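Local coordinates for protein thermotoga maritima TmcAL (Thermotoga maritima, PDB 5Y0T) that belongs to the HIGH nucleotidyl transferase family of the HUP clan and binds adenosine-5'-rp-alpha-thio-triphosphate in a pocket, at residues 221-224 against 225-228. Numbering follows the deposited sequence.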
ATOM      1  N   ARG A 221      27.253  16.725  -4.257  1.00 38.85           N
ATOM      2  CA  ARG A 221      28.233  17.778  -4.107  1.00 38.64           C
ATOM      3  C   ARG A 221      28.412  17.985  -2.617  1.00 42.03           C
ATOM      4  O   ARG A 221      27.848  18.903  -2.020  1.00 37.60           O
ATOM      5  CB  ARG A 221      27.738  19.056  -4.795  1.00 36.38           C
ATOM      6  CG  ARG A 221      27.502  18.904  -6.306  1.00 36.18           C
ATOM      7  CD  ARG A 221      26.469  19.900  -6.843  1.00 38.81           C
ATOM      8  NE  ARG A 221      26.928  21.293  -6.835  1.00 42.11           N
ATOM      9  CZ  ARG A 221      26.211  22.325  -7.288  1.00 46.30           C
ATOM     10  NH1 ARG A 221      24.992  22.140  -7.791  1.00 42.77           N
ATOM     11  NH2 ARG A 221      26.710  23.551  -7.242  1.00 44.68           N
ATOM     12  N   TRP A 222      29.344  17.228  -2.057  1.00 39.14           N
ATOM     13  CA  TRP A 222      29.387  17.050  -0.615  1.00 34.83           C
ATOM     14  C   TRP A 222      30.130  18.193   0.057  1.00 34.97           C
ATOM     15  O   TRP A 222      29.850  18.540   1.201  1.00 32.46           O
ATOM     16  CB  TRP A 222      30.010  15.694  -0.267  1.00 35.85           C
ATOM     17  CG  TRP A 222      29.113  14.548  -0.668  1.00 35.26           C
ATOM     18  CD1 TRP A 222      29.371  13.588  -1.605  1.00 36.87           C
ATOM     19  CD2 TRP A 222      27.799  14.271  -0.164  1.00 32.27           C
ATOM     20  NE1 TRP A 222      28.307  12.720  -1.702  1.00 37.44           N
ATOM     21  CE2 TRP A 222      27.328  13.118  -0.830  1.00 35.20           C
ATOM     22  CE3 TRP A 222      26.977  14.882   0.789  1.00 34.86           C
ATOM     23  CZ2 TRP A 222      26.071  12.564  -0.574  1.00 33.34           C
ATOM     24  CZ3 TRP A 222      25.733  14.330   1.045  1.00 33.74           C
ATOM     25  CH2 TRP A 222      25.291  13.179   0.363  1.00 33.33           C
ATOM     26  N   GLU A 223      31.072  18.772  -0.670  1.00 33.22           N
ATOM     27  CA  GLU A 223      31.822  19.915  -0.175  1.00 37.34           C
ATOM     28  C   GLU A 223      30.916  21.124  -0.004  1.00 37.92           C
ATOM     29  O   GLU A 223      31.031  21.874   0.972  1.00 37.28           O
ATOM     30  CB  GLU A 223      32.976  20.242  -1.126  1.00 42.73           C
ATOM     31  CG  GLU A 223      34.219  19.399  -0.898  1.00 59.38           C
ATOM     32  CD  GLU A 223      34.875  19.687   0.445  1.00 72.89           C
ATOM     33  OE1 GLU A 223      35.703  20.623   0.517  1.00 80.70           O
ATOM     34  OE2 GLU A 223      34.562  18.977   1.429  1.00 72.18           O
ATOM     35  N   GLU A 224      30.017  21.315  -0.963  1.00 32.20           N
ATOM     36  CA  GLU A 224      29.059  22.407  -0.890  1.00 32.10           C
ATOM     37  C   GLU A 224      28.044  22.145   0.211  1.00 31.91           C
ATOM     38  O   GLU A 224      27.584  23.075   0.879  1.00 28.65           O
ATOM     39  CB  GLU A 224      28.374  22.596  -2.240  1.00 35.53           C
ATOM     40  CG  GLU A 224      29.332  23.152  -3.273  1.00 45.59           C
ATOM     41  CD  GLU A 224      28.882  22.896  -4.686  1.00 46.42           C
ATOM     42  OE1 GLU A 224      28.204  23.773  -5.256  1.00 43.89           O
ATOM     43  OE2 GLU A 224      29.211  21.820  -5.222  1.00 47.88           O
ATOM     44  N   VAL A 225      27.710  20.875   0.419  1.00 31.83           N
ATOM     45  CA  VAL A 225      26.834  20.501   1.524  1.00 27.31           C
ATOM     46  C   VAL A 225      27.510  20.856   2.846  1.00 32.90           C
ATOM     47  O   VAL A 225      26.902  21.478   3.722  1.00 32.21           O
ATOM     48  CB  VAL A 225      26.471  19.001   1.511  1.00 25.09           C
ATOM     49  CG1 VAL A 225      25.695  18.618   2.788  1.00 21.93           C
ATOM     50  CG2 VAL A 225      25.635  18.657   0.284  1.00 22.97           C
ATOM     51  N   ARG A 226      28.775  20.475   2.977  1.00 33.17           N
ATOM     52  CA  ARG A 226      29.541  20.792   4.174  1.00 31.85           C
ATOM     53  C   ARG A 226      29.595  22.303   4.410  1.00 33.24           C
ATOM     54  O   ARG A 226      29.457  22.757   5.545  1.00 32.67           O
ATOM     55  CB  ARG A 226      30.961  20.219   4.083  1.00 33.60           C
ATOM     56  CG  ARG A 226      31.805  20.494   5.330  1.00 40.25           C
ATOM     57  CD  ARG A 226      32.861  19.413   5.578  1.00 53.32           C
ATOM     58  NE  ARG A 226      33.819  19.295   4.484  1.00 65.51           N
ATOM     59  CZ  ARG A 226      35.032  19.839   4.486  1.00 81.93           C
ATOM     60  NH1 ARG A 226      35.445  20.545   5.531  1.00 89.30           N
ATOM     61  NH2 ARG A 226      35.837  19.679   3.444  1.00 85.36           N
ATOM     62  N   ASP A 227      29.781  23.080   3.341  1.00 29.60           N
ATOM     63  CA  ASP A 227      29.797  24.544   3.457  1.00 32.55           C
ATOM     64  C   ASP A 227      28.468  25.151   3.930  1.00 36.02           C
ATOM     65  O   ASP A 227      28.432  26.296   4.393  1.00 36.14           O
ATOM     66  CB  ASP A 227      30.170  25.189   2.125  1.00 37.30           C
ATOM     67  CG  ASP A 227      31.589  24.893   1.712  1.00 46.41           C
ATOM     68  OD1 ASP A 227      32.413  24.563   2.595  1.00 45.05           O
ATOM     69  OD2 ASP A 227      31.875  24.993   0.500  1.00 55.10           O
ATOM     70  N   SER A 228      27.385  24.395   3.786  1.00 27.32           N
ATOM     71  CA  SER A 228      26.042  24.868   4.135  1.00 30.82           C
ATOM     72  C   SER A 228      25.566  24.502   5.537  1.00 28.27           C
ATOM     73  O   SER A 228      24.515  24.980   5.981  1.00 23.80           O
ATOM     74  CB  SER A 228      25.031  24.315   3.125  1.00 32.54           C
ATOM     75  OG  SER A 228      25.411  24.647   1.801  1.00 36.41           O
TER
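At the edge of the R226 guanidinium, near its plane, sits one carboxylate oxygen of E223: OE2 lies 2.5 Å from NH2 of R226, a very short salt bridge. A weak second bond runs from NE of R226 to the same OE2, and the two flat groups are turned 45° against each other. Bends in the two side chains bring the groups together: E223 turns at chi2 (-67°), and R226, with CG opposite the backbone N, turns at chi3. The indole of W222 is approached obliquely by V225, whose CG2 lies 4.0 Å from CE3; the two side chains run alongside, pointing the same way. R221 offers its guanidinium edge to E224, with NE 2.8 Å from OE2 on the syn side but well out of the carboxylate plane, while OE2 lies close to the guanidinium plane. NH2 of R221 makes a very short salt bridge with OE1 of E224, and NH1 of R221 makes one with E219.

These side chains line the short helix 222-228 along its length, with R221 at the N-cap position. Successive i to i+4 bonds build the helix, beginning with V225 N to R221 O (3.1 Å) and going on with R226 N to W222 O at 2.8 Å and D227 N to E223 O at 2.9 Å. S228 closes on the carbonyl four residues earlier with its side chain: its OG, set beside its own backbone N (chi1 -55°), donates to E224 O over 2.8 Å, so that the hydroxyl of buried S228 finds a backbone acceptor. W222 and V225 turn to the neighbouring helices 210-218 and 231-242, where V225 meets L216 and L237 and W222 touches M217, M238 and I241.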